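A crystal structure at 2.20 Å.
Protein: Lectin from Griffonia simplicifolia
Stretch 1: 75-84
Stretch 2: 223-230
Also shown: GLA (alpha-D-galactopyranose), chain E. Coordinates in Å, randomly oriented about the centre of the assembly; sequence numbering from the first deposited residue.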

# COMPACT_ATOMS: atom_id res chain seq x y z
N PHE B 75 -2.34 -11.53 -9.14
CA PHE B 75 -1.96 -10.50 -10.08
C PHE B 75 -3.07 -9.50 -10.23
O PHE B 75 -4.24 -9.80 -10.01
N THR B 76 -2.69 -8.28 -10.57
CA THR B 76 -3.66 -7.21 -10.76
C THR B 76 -3.70 -6.86 -12.24
O THR B 76 -2.69 -6.96 -12.93
N PHE B 77 -4.86 -6.48 -12.73
CA PHE B 77 -4.99 -6.10 -14.13
C PHE B 77 -6.02 -5.00 -14.29
O PHE B 77 -6.88 -4.81 -13.43
N PHE B 78 -5.89 -4.25 -15.38
CA PHE B 78 -6.80 -3.16 -15.70
C PHE B 78 -7.35 -3.39 -17.10
O PHE B 78 -6.60 -3.73 -18.02
N LEU B 79 -8.65 -3.23 -17.26
CA LEU B 79 -9.26 -3.40 -18.56
C LEU B 79 -9.52 -2.01 -19.14
O LEU B 79 -10.46 -1.33 -18.73
N LYS B 80 -8.66 -1.59 -20.06
CA LYS B 80 -8.82 -0.30 -20.71
C LYS B 80 -9.86 -0.51 -21.81
O LYS B 80 -9.56 -1.05 -22.88
N ILE B 81 -11.10 -0.09 -21.54
CA ILE B 81 -12.20 -0.24 -22.48
C ILE B 81 -12.63 1.10 -23.05
O ILE B 81 -12.84 2.06 -22.31
N THR B 82 -12.76 1.17 -24.36
CA THR B 82 -13.14 2.41 -25.02
C THR B 82 -14.37 2.20 -25.88
O THR B 82 -14.67 3.02 -26.76
N GLY B 83 -15.07 1.10 -25.64
CA GLY B 83 -16.25 0.80 -26.42
C GLY B 83 -17.20 -0.13 -25.70
O GLY B 83 -16.96 -0.52 -24.55
N ASN B 84 -18.27 -0.51 -26.38
CA ASN B 84 -19.26 -1.38 -25.76
C ASN B 84 -19.06 -2.86 -26.06
O ASN B 84 -19.85 -3.69 -25.60
N ASN B 223 -13.11 -6.36 -32.86
CA ASN B 223 -13.29 -5.11 -32.12
C ASN B 223 -11.96 -4.57 -31.66
O ASN B 223 -10.97 -5.29 -31.56
N GLN B 224 -11.96 -3.28 -31.36
CA GLN B 224 -10.77 -2.59 -30.89
C GLN B 224 -11.14 -1.72 -29.68
O GLN B 224 -10.69 -0.58 -29.55
N PHE B 225 -11.96 -2.28 -28.80
CA PHE B 225 -12.41 -1.58 -27.59
C PHE B 225 -11.72 -2.06 -26.32
O PHE B 225 -12.08 -1.62 -25.22
N LEU B 226 -10.67 -2.93 -26.44
CA LEU B 226 -10.11 -3.44 -25.18
C LEU B 226 -8.60 -3.62 -25.29
O LEU B 226 -8.01 -4.13 -26.22
N THR B 227 -7.93 -3.25 -24.16
CA THR B 227 -6.50 -3.44 -24.03
C THR B 227 -6.25 -3.90 -22.61
O THR B 227 -6.59 -3.18 -21.65
N VAL B 228 -5.69 -5.10 -22.46
CA VAL B 228 -5.41 -5.64 -21.14
C VAL B 228 -4.02 -5.28 -20.63
O VAL B 228 -3.03 -5.41 -21.35
N TYR B 229 -3.97 -4.83 -19.38
CA TYR B 229 -2.70 -4.47 -18.74
C TYR B 229 -2.57 -5.20 -17.40
O TYR B 229 -3.52 -5.22 -16.61
N ILE B 230 -1.39 -5.78 -17.14
CA ILE B 230 -1.12 -6.47 -15.88
C ILE B 230 -0.15 -5.57 -15.11
O ILE B 230 0.96 -5.29 -15.60

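The most unusual feature lies just past the paired strands, where the ring of Phe-225 packs against a glycine. Gly-83 CA sits 3.7 Å from the centroid of the Phe-225 ring, over its face, in a CH-pi contact. Its closest ring atom is CG of Phe-225, at 3.3 Å from Gly-83 CA. A side chain at Gly-83 would have no room, because an ideal CB would fall 2.0 Å from Phe-225 CD2. Asn-84 N lies over the same ring, and Asn-84 (chi1 p) brings its OD1 to 3.9 Å from Phe-225 CE1. Phe-225 itself adopts chi1 m, and the other stretch covers more of it than of any other residue here.

Five main-chain hydrogen bonds hold the antiparallel strands and the turn beyond them. Phe-78 and Tyr-229 exchange two: Phe-78 N to Tyr-229 O at 2.8 Å and Tyr-229 N to Phe-78 O at 3.2 Å. Lys-80 and Thr-227 exchange another two. The last runs from Thr-82 N to Phe-225 O, 3.0 Å, and places the loop next to the Phe-225 ring.

Side chains alternate between the two faces of the sheet. One face carries Phe-77, Leu-79, Ile-81, Leu-226, Val-228 and Ile-230. Leu-226 (chi1 t, chi2 p) is central to its apolar packing. Its CD1 lies 3.1 Å from Ile-81 CG1, a very tight approach, and 3.9 Å from Leu-79 CB. Ile-81 and Leu-79 both have chi1 m and chi2 t. Leu-79 also reaches Val-228 (chi1 t), with its CD2 4.0 Å from Val-228 CG2. Ile-230 (chi1 m, chi2 t) meets Phe-75 (chi1 p) more loosely, with CG2 of Ile-230 4.3 Å from CB of Phe-75. The Phe-77 side chain, chi1 p, leads away at its end.

The other face carries Phe-78, Lys-80, Thr-227 and Tyr-229. Lys-80 is fully extended, with all four chi angles t. Its aliphatic part passes the edge of the Tyr-229 ring, with Lys-80 CD 3.9 Å from Tyr-229 CE2. Tyr-229 has chi1 m, while Phe-78 has chi1 t.

Thr-227 (chi1 m) provides the polar link on this face. One water hydrogen-bonds to Thr-227 OG1 at 2.7 Å and donates to Lys-80 O, also at 2.7 Å from the water oxygen. It thus bridges the two stretches beside their direct hydrogen bonds.

The galactose binds at the start of the second stretch. Asn-223 N donates to GLA O6 at 2.8 Å, a nearly straight hydrogen bond made by the main chain.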

# COMPACT_ATOMS: atom_id res chain seq x y z
CB PHE B 75 -1.58 -11.09 -11.45
CG PHE B 75 -2.69 -11.83 -12.15
CD1 PHE B 75 -3.59 -11.15 -12.97
CD2 PHE B 75 -2.79 -13.21 -12.04
CE1 PHE B 75 -4.59 -11.85 -13.67
CE2 PHE B 75 -3.77 -13.92 -12.73
CZ PHE B 75 -4.67 -13.24 -13.54
CB THR B 76 -3.28 -5.95 -9.94
OG1 THR B 76 -1.93 -5.56 -10.26
CG2 THR B 76 -3.36 -6.23 -8.43
CB PHE B 77 -5.35 -7.33 -15.00
CG PHE B 77 -6.71 -7.90 -14.74
CD1 PHE B 77 -7.85 -7.37 -15.35
CD2 PHE B 77 -6.87 -9.00 -13.89
CE1 PHE B 77 -9.10 -7.91 -15.14
CE2 PHE B 77 -8.14 -9.55 -13.67
CZ PHE B 77 -9.25 -9.01 -14.29
CB PHE B 78 -6.08 -1.82 -15.68
CG PHE B 78 -7.00 -0.65 -15.93
CD1 PHE B 78 -7.73 -0.08 -14.89
CD2 PHE B 78 -7.18 -0.15 -17.22
CE1 PHE B 78 -8.62 0.96 -15.13
CE2 PHE B 78 -8.07 0.89 -17.46
CZ PHE B 78 -8.79 1.45 -16.42
CB LEU B 79 -10.58 -4.19 -18.46
CG LEU B 79 -10.52 -5.59 -17.84
CD1 LEU B 79 -11.88 -6.27 -17.94
CD2 LEU B 79 -9.48 -6.42 -18.56
CB LYS B 80 -7.50 0.16 -21.33
CG LYS B 80 -7.56 1.56 -21.93
CD LYS B 80 -6.22 1.96 -22.53
CE LYS B 80 -6.31 3.33 -23.17
NZ LYS B 80 -5.05 3.72 -23.86
CB ILE B 81 -13.41 -0.91 -21.79
CG1 ILE B 81 -13.00 -2.29 -21.26
CG2 ILE B 81 -14.56 -1.05 -22.77
CD1 ILE B 81 -14.06 -2.96 -20.40
CB THR B 82 -11.99 2.93 -25.90
OG1 THR B 82 -11.73 1.98 -26.94
CG2 THR B 82 -10.73 3.11 -25.07
CB ASN B 84 -20.65 -0.94 -26.22
CG ASN B 84 -20.95 -1.37 -27.64
OD1 ASN B 84 -20.04 -1.46 -28.47
ND2 ASN B 84 -22.21 -1.65 -27.92
CB ASN B 223 -14.18 -5.31 -30.89
CG ASN B 223 -15.62 -5.52 -31.25
OD1 ASN B 223 -16.45 -5.79 -30.38
ND2 ASN B 223 -15.95 -5.39 -32.53
CB GLN B 224 -10.20 -1.74 -32.04
CG GLN B 224 -9.71 -2.57 -33.22
CD GLN B 224 -9.22 -1.71 -34.37
OE1 GLN B 224 -10.02 -1.14 -35.12
NE2 GLN B 224 -7.91 -1.59 -34.51
CB PHE B 225 -13.93 -1.76 -27.42
CG PHE B 225 -14.75 -1.26 -28.58
CD1 PHE B 225 -15.78 -2.04 -29.11
CD2 PHE B 225 -14.48 -0.02 -29.16
CE1 PHE B 225 -16.53 -1.59 -30.19
CE2 PHE B 225 -15.24 0.43 -30.24
CZ PHE B 225 -16.27 -0.35 -30.76
CB LEU B 226 -10.78 -4.76 -24.80
CG LEU B 226 -10.47 -5.31 -23.41
CD1 LEU B 226 -11.14 -4.46 -22.34
CD2 LEU B 226 -10.92 -6.76 -23.29
CB THR B 227 -5.73 -2.15 -24.31
OG1 THR B 227 -6.07 -1.66 -25.62
CG2 THR B 227 -4.24 -2.44 -24.28
CB VAL B 228 -5.53 -7.19 -21.13
CG1 VAL B 228 -5.06 -7.74 -19.77
CG2 VAL B 228 -6.97 -7.60 -21.39
CB TYR B 229 -2.63 -2.97 -18.48
CG TYR B 229 -2.57 -2.12 -19.72
CD1 TYR B 229 -1.36 -1.88 -20.38
CD2 TYR B 229 -3.72 -1.56 -20.23
CE1 TYR B 229 -1.32 -1.10 -21.54
CE2 TYR B 229 -3.70 -0.78 -21.38
CZ TYR B 229 -2.50 -0.56 -22.03
OH TYR B 229 -2.54 0.19 -23.18
CB ILE B 230 -0.49 -7.89 -16.12
CG1 ILE B 230 -1.41 -8.72 -17.00
CG2 ILE B 230 -0.31 -8.64 -14.79
CD1 ILE B 230 -0.77 -9.98 -17.49
C1 GLA E . -14.74 -12.11 -33.47
C2 GLA E . -13.98 -13.09 -32.55
C3 GLA E . -14.49 -13.00 -31.10
C4 GLA E . -14.45 -11.55 -30.61
C5 GLA E . -15.28 -10.71 -31.57
C6 GLA E . -15.38 -9.24 -31.17
O2 GLA E . -14.13 -14.42 -33.02
O3 GLA E . -13.67 -13.79 -30.26
O4 GLA E . -13.11 -11.08 -30.61
O5 GLA E . -14.70 -10.79 -32.90
O6 GLA E . -14.16 -8.55 -31.43
O HOH W 1 -8.45 -0.47 -25.25